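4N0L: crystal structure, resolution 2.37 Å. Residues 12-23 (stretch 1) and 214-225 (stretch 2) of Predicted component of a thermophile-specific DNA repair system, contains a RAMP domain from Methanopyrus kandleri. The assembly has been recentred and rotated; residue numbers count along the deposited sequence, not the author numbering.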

# COMPACT_ATOMS: atom_id res chain seq x y z
N GLY A 12 0.66 8.42 11.25
CA GLY A 12 0.24 7.74 12.45
C GLY A 12 1.30 6.73 12.85
O GLY A 12 2.49 6.99 12.72
N GLU A 13 0.87 5.55 13.30
CA GLU A 13 1.83 4.52 13.66
C GLU A 13 1.24 3.11 13.53
O GLU A 13 0.03 2.92 13.46
CB GLU A 13 2.34 4.73 15.09
CG GLU A 13 1.28 4.54 16.17
CD GLU A 13 1.82 4.76 17.58
OE1 GLU A 13 1.10 4.45 18.55
OE2 GLU A 13 2.96 5.25 17.72
N ILE A 14 2.14 2.14 13.47
CA ILE A 14 1.75 0.74 13.45
C ILE A 14 1.91 0.13 14.84
O ILE A 14 2.99 0.18 15.41
CB ILE A 14 2.60 -0.07 12.45
CG1 ILE A 14 2.54 0.54 11.05
CG2 ILE A 14 2.17 -1.54 12.44
CD1 ILE A 14 3.57 -0.02 10.10
N ARG A 15 0.83 -0.41 15.38
CA ARG A 15 0.91 -1.14 16.64
C ARG A 15 0.83 -2.64 16.38
O ARG A 15 -0.05 -3.10 15.66
CB ARG A 15 -0.19 -0.73 17.61
CG ARG A 15 -0.11 -1.47 18.94
CD ARG A 15 -1.25 -1.13 19.87
NE ARG A 15 -1.19 -1.93 21.09
CZ ARG A 15 -1.77 -3.12 21.24
NH1 ARG A 15 -2.47 -3.64 20.24
NH2 ARG A 15 -1.65 -3.78 22.38
N LEU A 16 1.76 -3.40 16.96
CA LEU A 16 1.70 -4.85 16.88
C LEU A 16 0.74 -5.42 17.92
O LEU A 16 0.87 -5.14 19.11
CB LEU A 16 3.09 -5.46 17.07
CG LEU A 16 4.10 -5.24 15.94
CD1 LEU A 16 5.51 -5.20 16.50
CD2 LEU A 16 3.97 -6.32 14.88
N ARG A 17 -0.23 -6.21 17.47
CA ARG A 17 -1.13 -6.90 18.38
C ARG A 17 -0.48 -8.17 18.90
O ARG A 17 -0.85 -8.69 19.95
CB ARG A 17 -2.47 -7.23 17.70
CG ARG A 17 -3.12 -6.05 17.00
CD ARG A 17 -4.63 -6.23 16.89
NE ARG A 17 -5.01 -7.26 15.93
CZ ARG A 17 -5.24 -8.53 16.25
NH1 ARG A 17 -5.14 -8.93 17.51
NH2 ARG A 17 -5.57 -9.40 15.31
N THR A 18 0.50 -8.68 18.15
CA THR A 18 1.28 -9.83 18.58
C THR A 18 2.76 -9.51 18.48
O THR A 18 3.18 -8.69 17.66
CB THR A 18 0.98 -11.09 17.74
OG1 THR A 18 1.27 -10.83 16.36
CG2 THR A 18 -0.48 -11.50 17.88
N GLY A 19 3.57 -10.16 19.31
CA GLY A 19 5.01 -10.02 19.21
C GLY A 19 5.53 -10.84 18.05
O GLY A 19 4.85 -11.74 17.56
N THR A 20 6.74 -10.53 17.60
CA THR A 20 7.34 -11.27 16.49
C THR A 20 8.82 -11.55 16.71
O THR A 20 9.48 -10.89 17.51
CB THR A 20 7.22 -10.51 15.13
OG1 THR A 20 8.00 -9.31 15.18
CG2 THR A 20 5.77 -10.16 14.82
N ARG A 21 9.32 -12.55 15.99
CA ARG A 21 10.76 -12.76 15.87
C ARG A 21 11.37 -11.65 15.01
O ARG A 21 10.64 -10.88 14.38
CB ARG A 21 11.05 -14.14 15.26
CG ARG A 21 10.91 -14.18 13.73
CD ARG A 21 11.57 -15.40 13.09
NE ARG A 21 12.98 -15.54 13.43
CZ ARG A 21 13.46 -16.40 14.33
NH1 ARG A 21 12.64 -17.20 14.99
NH2 ARG A 21 14.76 -16.45 14.57
N ILE A 22 12.69 -11.55 15.01
CA ILE A 22 13.38 -10.58 14.18
C ILE A 22 14.10 -11.27 13.03
O ILE A 22 15.03 -12.05 13.25
CB ILE A 22 14.39 -9.75 15.00
CG1 ILE A 22 13.67 -8.98 16.11
CG2 ILE A 22 15.14 -8.78 14.09
CD1 ILE A 22 14.60 -8.24 17.05
N GLY A 23 13.67 -10.99 11.80
CA GLY A 23 14.27 -11.62 10.64
C GLY A 23 13.68 -13.00 10.43
O GLY A 23 12.62 -13.31 10.99
N SER A 214 17.21 -16.27 17.69
CA SER A 214 17.59 -14.92 17.28
C SER A 214 18.59 -14.21 18.23
O SER A 214 19.59 -13.69 17.74
CB SER A 214 16.34 -14.06 17.07
N MET A 215 18.35 -14.16 19.55
CA MET A 215 17.17 -14.70 20.24
C MET A 215 16.29 -13.59 20.80
O MET A 215 15.52 -13.81 21.74
CB MET A 215 17.59 -15.66 21.36
CG MET A 215 17.39 -17.13 21.01
SD MET A 215 16.33 -18.01 22.18
CE MET A 215 17.54 -18.68 23.31
N GLU A 216 16.40 -12.39 20.24
CA GLU A 216 15.58 -11.26 20.68
C GLU A 216 14.34 -11.12 19.82
O GLU A 216 14.36 -11.43 18.63
CB GLU A 216 16.39 -9.97 20.67
CG GLU A 216 17.42 -9.86 21.77
CD GLU A 216 18.15 -8.53 21.77
OE1 GLU A 216 17.90 -7.73 20.86
OE2 GLU A 216 19.00 -8.30 22.66
N ARG A 217 13.28 -10.62 20.43
CA ARG A 217 11.97 -10.52 19.80
C ARG A 217 11.43 -9.10 19.91
O ARG A 217 11.91 -8.31 20.72
CB ARG A 217 11.02 -11.51 20.44
CG ARG A 217 11.35 -12.95 20.16
CD ARG A 217 10.35 -13.86 20.84
NE ARG A 217 9.02 -13.71 20.28
CZ ARG A 217 8.61 -14.30 19.17
NH1 ARG A 217 9.45 -15.08 18.49
NH2 ARG A 217 7.37 -14.12 18.73
N VAL A 218 10.43 -8.78 19.10
CA VAL A 218 9.74 -7.51 19.21
C VAL A 218 8.47 -7.71 20.04
O VAL A 218 7.57 -8.44 19.62
CB VAL A 218 9.38 -6.93 17.84
CG1 VAL A 218 8.75 -5.55 17.99
CG2 VAL A 218 10.61 -6.85 16.96
N PRO A 219 8.40 -7.09 21.23
CA PRO A 219 7.26 -7.31 22.14
C PRO A 219 5.94 -6.84 21.56
O PRO A 219 5.90 -5.91 20.75
CB PRO A 219 7.63 -6.48 23.37
CG PRO A 219 9.09 -6.25 23.28
CD PRO A 219 9.42 -6.21 21.82
N LYS A 220 4.86 -7.49 21.97
CA LYS A 220 3.51 -7.06 21.62
C LYS A 220 3.27 -5.66 22.19
O LYS A 220 3.71 -5.36 23.29
CB LYS A 220 2.48 -8.06 22.15
CG LYS A 220 1.11 -7.50 22.43
CD LYS A 220 0.20 -8.56 23.02
CE LYS A 220 -1.15 -7.97 23.39
NZ LYS A 220 -2.14 -9.03 23.74
N GLY A 221 2.60 -4.81 21.42
CA GLY A 221 2.36 -3.44 21.84
C GLY A 221 3.39 -2.46 21.31
O GLY A 221 3.26 -1.25 21.48
N SER A 222 4.43 -2.99 20.66
CA SER A 222 5.46 -2.16 20.05
C SER A 222 4.85 -1.29 18.96
O SER A 222 3.87 -1.66 18.32
CB SER A 222 6.57 -3.03 19.46
OG SER A 222 7.23 -3.77 20.47
N ARG A 223 5.45 -0.12 18.75
CA ARG A 223 4.87 0.84 17.83
C ARG A 223 5.92 1.41 16.88
O ARG A 223 7.01 1.80 17.29
CB ARG A 223 4.18 1.96 18.61
CG ARG A 223 2.95 1.47 19.37
CD ARG A 223 2.57 2.41 20.49
NE ARG A 223 1.60 1.81 21.40
CZ ARG A 223 0.30 2.11 21.42
NH1 ARG A 223 -0.18 3.01 20.58
NH2 ARG A 223 -0.50 1.52 22.29
N PHE A 224 5.58 1.42 15.59
CA PHE A 224 6.48 1.89 14.56
C PHE A 224 5.84 3.05 13.80
O PHE A 224 4.64 3.01 13.51
CB PHE A 224 6.85 0.75 13.60
CG PHE A 224 7.54 -0.41 14.28
CD1 PHE A 224 6.82 -1.34 15.02
CD2 PHE A 224 8.92 -0.55 14.19
CE1 PHE A 224 7.45 -2.39 15.65
CE2 PHE A 224 9.56 -1.61 14.82
CZ PHE A 224 8.82 -2.53 15.55
N GLY A 225 6.62 4.08 13.54
CA GLY A 225 6.13 5.26 12.85
C GLY A 225 5.53 4.95 11.50
O GLY A 225 6.09 4.19 10.72
O HOH W 1 0.38 -0.85 23.49

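How does the first strand of stretch 1 find its partner? Glu 13, Ile 14 and Arg 15 run antiparallel to Gly 225, Phe 224 and Arg 223, their N-to-C directions 153° apart. Ile 14 and Phe 224 form the hydrogen-bonded pair: Ile 14 N donates to Phe 224 O at 2.6 Å, and Phe 224 N donates back to Ile 14 O at 2.9 Å, both bonds nearly straight. Their side chains lie on the same face of the sheet, with Ile 14 CB 4.5 Å from Phe 224 CB. The CB of Glu 13 points sideways, yet its extended side chain brings the carboxylate to Arg 223, where Glu 13 OE1 and Arg 223 NH1 make a salt bridge at 2.8 Å.

How can Arg 15 sit beside Arg 223 when both carry positive charge? The two occupy a non-hydrogen-bonded position with side chains on one face, so Arg 15 NE comes within 3.7 Å of Arg 223 NH2. A water accepts hydrogen bonds from both, 3.1 Å from Arg 15 NE and 2.8 Å from Arg 223 NH2, and the salt bridge of Glu 13 supplies negative charge to the same Arg 223 guanidinium.

What does Leu 16 do at the end of the strand? Its backbone meets the type II turn from Pro 219 to Ser 222: Leu 16 N donates to Ser 222 O at 3.1 Å, and Leu 16 O accepts from Gly 221 N at 2.9 Å. The side chain points toward stretch 2, where Leu 16 CD1 lies 3.6 Å from Val 218 CG1 and 3.5 Å from Phe 224 CE1, meeting the ring at its edge. One methyl thus joins residues before and after the turn in a single apolar cluster.

How does the contact continue past Leu 16? The side chains of Arg 17 and Thr 18 start away from stretch 2, although Arg 17 O approaches Lys 220 CD to 3.2 Å. At Gly 19 the backbones close in, with Gly 19 CA 3.0 Å from Val 218 O; a CB here would clash with that oxygen. Thr 20 then pairs with Val 218, Thr 20 N donating to Val 218 O at 3.0 Å and Val 218 N to Thr 20 O at 2.8 Å. The Arg 217 guanidinium lays one face over the backbone joining Thr 20 to Arg 21. Finally, Ile 22 CG1 packs 3.8 Å from Val 218 CG2.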